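Local coordinates for protein Crov588 (Cafeteriavirus, PDB 6NYR) that is of unknown function but folds into a circular leucine-rich-repeat ring built from many FNIP repeats, at residues A[601-615]-A[623-637]. Residues are numbered along the deposited sequence; the frame is centred on the assembly and turned at random.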
loop_
_atom_site.group_PDB
_atom_site.type_symbol
_atom_site.label_atom_id
_atom_site.label_comp_id
_atom_site.label_asym_id
_atom_site.label_seq_id
_atom_site.Cartn_x
_atom_site.Cartn_y
_atom_site.Cartn_z
ATOM N N LEU A 601 34.185 13.289 -13.698
ATOM C CA LEU A 601 32.744 13.065 -13.752
ATOM C C LEU A 601 32.246 13.309 -15.171
ATOM O O LEU A 601 32.487 14.390 -15.721
ATOM C CB LEU A 601 32.031 13.994 -12.778
ATOM C CG LEU A 601 32.400 13.881 -11.299
ATOM C CD1 LEU A 601 31.618 14.896 -10.474
ATOM C CD2 LEU A 601 32.132 12.483 -10.778
ATOM N N PRO A 602 31.574 12.345 -15.801
ATOM C CA PRO A 602 31.057 12.573 -17.158
ATOM C C PRO A 602 30.210 13.835 -17.235
ATOM O O PRO A 602 29.337 14.068 -16.396
ATOM C CB PRO A 602 30.221 11.319 -17.437
ATOM C CG PRO A 602 30.811 10.266 -16.566
ATOM C CD PRO A 602 31.332 10.963 -15.336
ATOM N N ASN A 603 30.475 14.656 -18.256
ATOM C CA ASN A 603 29.784 15.935 -18.378
ATOM C C ASN A 603 28.286 15.759 -18.603
ATOM O O ASN A 603 27.503 16.648 -18.248
ATOM C CB ASN A 603 30.398 16.750 -19.519
ATOM C CG ASN A 603 31.625 17.528 -19.085
ATOM O OD1 ASN A 603 31.581 18.286 -18.110
ATOM N ND2 ASN A 603 32.730 17.344 -19.799
ATOM N N GLY A 604 27.868 14.637 -19.183
ATOM C CA GLY A 604 26.458 14.387 -19.402
ATOM C C GLY A 604 25.697 13.914 -18.191
ATOM O O GLY A 604 24.484 13.691 -18.266
ATOM N N LEU A 605 26.386 13.767 -17.061
ATOM C CA LEU A 605 25.748 13.351 -15.819
ATOM C C LEU A 605 24.735 14.397 -15.385
ATOM O O LEU A 605 25.030 15.593 -15.367
ATOM C CB LEU A 605 26.819 13.147 -14.751
ATOM C CG LEU A 605 26.506 12.306 -13.521
ATOM C CD1 LEU A 605 26.271 10.853 -13.824
ATOM C CD2 LEU A 605 27.689 12.458 -12.544
ATOM N N THR A 606 23.535 13.942 -15.040
ATOM C CA THR A 606 22.482 14.840 -14.588
ATOM C C THR A 606 22.215 14.761 -13.096
ATOM O O THR A 606 21.835 15.768 -12.495
ATOM C CB THR A 606 21.173 14.545 -15.336
ATOM O OG1 THR A 606 20.822 13.163 -15.161
ATOM C CG2 THR A 606 21.318 14.851 -16.821
ATOM N N TYR A 607 22.408 13.597 -12.484
ATOM C CA TYR A 607 22.116 13.381 -11.071
ATOM C C TYR A 607 23.377 12.890 -10.379
ATOM O O TYR A 607 23.944 11.862 -10.766
ATOM C CB TYR A 607 20.967 12.380 -10.912
ATOM C CG TYR A 607 19.603 13.016 -11.073
ATOM C CD1 TYR A 607 19.248 13.652 -12.254
ATOM C CD2 TYR A 607 18.667 12.969 -10.050
ATOM C CE1 TYR A 607 18.007 14.242 -12.406
ATOM C CE2 TYR A 607 17.421 13.550 -10.194
ATOM C CZ TYR A 607 17.096 14.182 -11.374
ATOM O OH TYR A 607 15.854 14.759 -11.519
ATOM N N LEU A 608 23.826 13.635 -9.374
ATOM C CA LEU A 608 25.016 13.295 -8.609
ATOM C C LEU A 608 24.681 13.331 -7.127
ATOM O O LEU A 608 24.173 14.341 -6.626
ATOM C CB LEU A 608 26.156 14.267 -8.913
ATOM C CG LEU A 608 27.499 13.975 -8.250
ATOM C CD1 LEU A 608 27.938 12.560 -8.593
ATOM C CD2 LEU A 608 28.530 14.992 -8.699
ATOM N N THR A 609 24.949 12.230 -6.433
ATOM C CA THR A 609 24.695 12.144 -5.002
ATOM C C THR A 609 25.944 11.634 -4.298
ATOM O O THR A 609 26.382 10.506 -4.542
ATOM C CB THR A 609 23.499 11.232 -4.703
ATOM O OG1 THR A 609 22.329 11.744 -5.353
ATOM C CG2 THR A 609 23.244 11.152 -3.203
ATOM N N PHE A 610 26.509 12.467 -3.427
ATOM C CA PHE A 610 27.572 12.057 -2.523
ATOM C C PHE A 610 26.962 11.500 -1.241
ATOM O O PHE A 610 25.836 11.840 -0.866
ATOM C CB PHE A 610 28.493 13.235 -2.208
ATOM C CG PHE A 610 29.202 13.779 -3.412
ATOM C CD1 PHE A 610 30.373 13.195 -3.868
ATOM C CD2 PHE A 610 28.693 14.872 -4.096
ATOM C CE1 PHE A 610 31.025 13.694 -4.981
ATOM C CE2 PHE A 610 29.341 15.372 -5.210
ATOM C CZ PHE A 610 30.506 14.781 -5.651
ATOM N N GLY A 611 27.711 10.628 -0.579
ATOM C CA GLY A 611 27.250 9.956 0.618
ATOM C C GLY A 611 27.578 10.698 1.899
ATOM O O GLY A 611 27.953 11.871 1.896
ATOM N N LEU A 612 27.465 9.973 3.016
ATOM C CA LEU A 612 27.487 10.605 4.333
ATOM C C LEU A 612 28.816 11.300 4.599
ATOM O O LEU A 612 28.845 12.445 5.064
ATOM C CB LEU A 612 27.201 9.557 5.413
ATOM C CG LEU A 612 27.029 10.027 6.855
ATOM C CD1 LEU A 612 26.175 9.024 7.643
ATOM C CD2 LEU A 612 28.360 10.226 7.565
ATOM N N ARG A 613 29.925 10.627 4.316
ATOM C CA ARG A 613 31.230 11.072 4.787
ATOM C C ARG A 613 31.998 11.930 3.785
ATOM O O ARG A 613 33.087 12.408 4.120
ATOM C CB ARG A 613 32.082 9.853 5.173
ATOM C CG ARG A 613 31.542 9.088 6.374
ATOM C CD ARG A 613 32.423 7.911 6.772
ATOM N NE ARG A 613 32.057 7.395 8.090
ATOM C CZ ARG A 613 32.403 7.970 9.240
ATOM N NH1 ARG A 613 33.125 9.082 9.234
ATOM N NH2 ARG A 613 32.028 7.431 10.392
ATOM N N PHE A 614 31.464 12.163 2.587
ATOM C CA PHE A 614 32.201 12.932 1.591
ATOM C C PHE A 614 32.377 14.377 2.050
ATOM O O PHE A 614 31.423 15.018 2.499
ATOM C CB PHE A 614 31.489 12.904 0.239
ATOM C CG PHE A 614 32.169 13.739 -0.813
ATOM C CD1 PHE A 614 33.177 13.200 -1.602
ATOM C CD2 PHE A 614 31.813 15.064 -1.002
ATOM C CE1 PHE A 614 33.804 13.968 -2.563
ATOM C CE2 PHE A 614 32.445 15.835 -1.964
ATOM C CZ PHE A 614 33.439 15.282 -2.741
ATOM N N ASN A 615 33.599 14.891 1.925
ATOM C CA ASN A 615 33.932 16.220 2.426
ATOM C C ASN A 615 35.225 16.716 1.790
ATOM O O ASN A 615 36.187 17.044 2.492
ATOM C CB ASN A 615 34.043 16.186 3.953
ATOM C CG ASN A 615 34.248 17.569 4.568
ATOM O OD1 ASN A 615 34.651 17.689 5.723
ATOM N ND2 ASN A 615 33.980 18.609 3.793
ATOM N N LEU A 623 32.517 19.602 -11.668
ATOM C CA LEU A 623 31.140 19.124 -11.737
ATOM C C LEU A 623 30.684 19.030 -13.193
ATOM O O LEU A 623 31.074 19.857 -14.022
ATOM C CB LEU A 623 30.219 20.061 -10.964
ATOM C CG LEU A 623 30.399 20.042 -9.446
ATOM C CD1 LEU A 623 29.385 20.960 -8.774
ATOM C CD2 LEU A 623 30.277 18.636 -8.888
ATOM N N PRO A 624 29.873 18.028 -13.528
ATOM C CA PRO A 624 29.453 17.856 -14.928
ATOM C C PRO A 624 28.675 19.052 -15.462
ATOM O O PRO A 624 27.875 19.667 -14.752
ATOM C CB PRO A 624 28.582 16.589 -14.889
ATOM C CG PRO A 624 29.070 15.834 -13.684
ATOM C CD PRO A 624 29.431 16.908 -12.673
ATOM N N CYS A 625 28.896 19.350 -16.749
ATOM C CA CYS A 625 28.266 20.490 -17.400
ATOM C C CYS A 625 26.775 20.306 -17.660
ATOM O O CYS A 625 26.105 21.287 -18.006
ATOM C CB CYS A 625 28.949 20.779 -18.738
ATOM S SG CYS A 625 30.710 21.140 -18.633
ATOM N N SER A 626 26.246 19.092 -17.542
ATOM C CA SER A 626 24.816 18.864 -17.708
ATOM C C SER A 626 24.093 18.692 -16.387
ATOM O O SER A 626 22.877 18.469 -16.383
ATOM C CB SER A 626 24.553 17.626 -18.573
ATOM O OG SER A 626 24.734 17.907 -19.944
ATOM N N LEU A 627 24.801 18.796 -15.274
ATOM C CA LEU A 627 24.242 18.382 -13.999
ATOM C C LEU A 627 23.066 19.261 -13.608
ATOM O O LEU A 627 23.143 20.493 -13.688
ATOM C CB LEU A 627 25.310 18.426 -12.914
ATOM C CG LEU A 627 24.856 17.774 -11.606
ATOM C CD1 LEU A 627 25.887 16.756 -11.166
ATOM C CD2 LEU A 627 24.636 18.833 -10.554
ATOM N N THR A 628 21.981 18.618 -13.165
ATOM C CA THR A 628 20.781 19.313 -12.745
ATOM C C THR A 628 20.450 19.126 -11.274
ATOM O O THR A 628 19.752 19.980 -10.709
ATOM C CB THR A 628 19.568 18.837 -13.563
ATOM O OG1 THR A 628 19.429 17.414 -13.422
ATOM C CG2 THR A 628 19.729 19.191 -15.037
ATOM N N HIS A 629 20.916 18.047 -10.646
ATOM C CA HIS A 629 20.535 17.712 -9.278
ATOM C C HIS A 629 21.772 17.234 -8.531
ATOM O O HIS A 629 22.285 16.141 -8.797
ATOM C CB HIS A 629 19.438 16.647 -9.275
ATOM C CG HIS A 629 18.118 17.143 -9.777
ATOM N ND1 HIS A 629 17.908 17.519 -11.086
ATOM C CD2 HIS A 629 16.938 17.331 -9.141
ATOM C CE1 HIS A 629 16.658 17.914 -11.236
ATOM N NE2 HIS A 629 16.046 17.811 -10.071
ATOM N N LEU A 630 22.233 18.047 -7.583
ATOM C CA LEU A 630 23.450 17.782 -6.825
ATOM C C LEU A 630 23.088 17.626 -5.359
ATOM O O LEU A 630 22.500 18.534 -4.762
ATOM C CB LEU A 630 24.458 18.916 -7.002
ATOM C CG LEU A 630 25.761 18.785 -6.210
ATOM C CD1 LEU A 630 26.484 17.500 -6.572
ATOM C CD2 LEU A 630 26.646 20.000 -6.438
ATOM N N THR A 631 23.436 16.480 -4.781
ATOM C CA THR A 631 23.118 16.179 -3.394
ATOM C C THR A 631 24.387 15.829 -2.631
ATOM O O THR A 631 25.148 14.947 -3.047
ATOM C CB THR A 631 22.114 15.027 -3.296
ATOM O OG1 THR A 631 20.908 15.382 -3.983
ATOM C CG2 THR A 631 21.794 14.723 -1.840
ATOM N N PHE A 632 24.606 16.524 -1.521
ATOM C CA PHE A 632 25.710 16.255 -0.616
ATOM C C PHE A 632 25.190 15.587 0.649
ATOM O O PHE A 632 23.994 15.616 0.953
ATOM C CB PHE A 632 26.445 17.543 -0.249
ATOM C CG PHE A 632 27.256 18.109 -1.365
ATOM C CD1 PHE A 632 28.497 17.576 -1.679
ATOM C CD2 PHE A 632 26.777 19.172 -2.115
ATOM C CE1 PHE A 632 29.244 18.099 -2.714
ATOM C CE2 PHE A 632 27.520 19.693 -3.148
ATOM C CZ PHE A 632 28.752 19.156 -3.447
ATOM N N GLY A 633 26.117 14.997 1.400
ATOM C CA GLY A 633 25.785 14.230 2.579
ATOM C C GLY A 633 25.913 15.036 3.864
ATOM O O GLY A 633 26.185 16.232 3.868
ATOM N N TRP A 634 25.715 14.319 4.977
ATOM C CA TRP A 634 25.711 14.935 6.303
ATOM C C TRP A 634 27.002 15.695 6.566
ATOM O O TRP A 634 26.975 16.861 6.972
ATOM C CB TRP A 634 25.500 13.821 7.332
ATOM C CG TRP A 634 25.082 14.208 8.710
ATOM C CD1 TRP A 634 24.759 15.449 9.167
ATOM C CD2 TRP A 634 24.932 13.316 9.822
ATOM N NE1 TRP A 634 24.423 15.390 10.500
ATOM C CE2 TRP A 634 24.520 14.089 10.924
ATOM C CE3 TRP A 634 25.107 11.939 9.992
ATOM C CZ2 TRP A 634 24.277 13.529 12.178
ATOM C CZ3 TRP A 634 24.870 11.388 11.237
ATOM C CH2 TRP A 634 24.463 12.181 12.315
ATOM N N TYR A 635 28.141 15.062 6.313
ATOM C CA TYR A 635 29.423 15.588 6.763
ATOM C C TYR A 635 30.066 16.564 5.779
ATOM O O TYR A 635 31.160 17.066 6.057
ATOM C CB TYR A 635 30.390 14.426 7.043
ATOM C CG TYR A 635 30.044 13.595 8.267
ATOM C CD1 TYR A 635 28.979 13.937 9.088
ATOM C CD2 TYR A 635 30.794 12.477 8.607
ATOM C CE1 TYR A 635 28.664 13.187 10.209
ATOM C CE2 TYR A 635 30.488 11.719 9.727
ATOM C CZ TYR A 635 29.420 12.079 10.524
ATOM O OH TYR A 635 29.104 11.336 11.638
ATOM N N PHE A 636 29.417 16.867 4.654
ATOM C CA PHE A 636 30.020 17.770 3.683
ATOM C C PHE A 636 30.067 19.189 4.238
ATOM O O PHE A 636 29.040 19.750 4.634
ATOM C CB PHE A 636 29.242 17.763 2.370
ATOM C CG PHE A 636 29.779 18.727 1.345
ATOM C CD1 PHE A 636 30.911 18.421 0.610
ATOM C CD2 PHE A 636 29.156 19.943 1.126
ATOM C CE1 PHE A 636 31.407 19.307 -0.332
ATOM C CE2 PHE A 636 29.646 20.833 0.189
ATOM C CZ PHE A 636 30.772 20.514 -0.543
ATOM N N ASN A 637 31.263 19.769 4.257
ATOM C CA ASN A 637 31.519 21.019 4.964
ATOM C C ASN A 637 32.545 21.846 4.194
ATOM O O ASN A 637 33.627 22.170 4.684
ATOM C CB ASN A 637 31.998 20.713 6.381
ATOM C CG ASN A 637 31.759 21.852 7.343
ATOM O OD1 ASN A 637 30.773 22.581 7.224
ATOM N ND2 ASN A 637 32.663 22.021 8.304
HETATM O O HOH W 1 21.135 13.966 -6.766
#
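Tyr607 and His629 sit on adjacent rungs and form an offset stack, centroids 4.2 Å apart and planes at 10°. Followed outward, His629 begins with CB over the centre of the tyrosine ring, a CH-pi contact; CG and ND1 then pass over Tyr607 CZ, and CD2, CE1 and NE2 gather round Tyr607 OH, which lies over the centre of the imidazole, 3.3 Å from His629 CE1. With CG turned away from the carbonyl carbon in both residues (chi1 -82° and -69°), the two rings leave their strands in the same direction. His629 ND1 and Thr628 OG1 share a 2.8 Å hydrogen bond in the imidazole plane, which should limit rotation of the ring. His585 stacks on Tyr607 as well, so the ladder of rings runs on into the preceding strand.

Beneath it, strands 607-609 and 629-631 run parallel, joined by Leu608 N to His629 O, Thr631 N to Leu608 O and Phe610 N to Thr631 O. Thr606 O takes two N-H groups, from Thr628 and His629. A water bridges Leu608 O, Thr609 OG1 and Thr631 OG1.

Leu608 and Leu630 point to the other sheet face, where Leu627 CD1 meets Leu608 CB at 3.4 Å. Just beyond the strands, the Phe610 and Phe632 rings share almost the same tilt but are slid past each other. Farther along, Leu612 CD2 sits over the Tyr635 ring, 3.5 Å from its centroid. At the opposite end Asn603 OD1 accepts from Cys625 N on an in-plane lone pair. The paired strand residues, Tyr607 with His629, Leu608 with Leu630 and Thr609 with Thr631, are 22 positions apart, the ladder stacking of parallel strands in a leucine-rich-repeat solenoid, here curved into a ring.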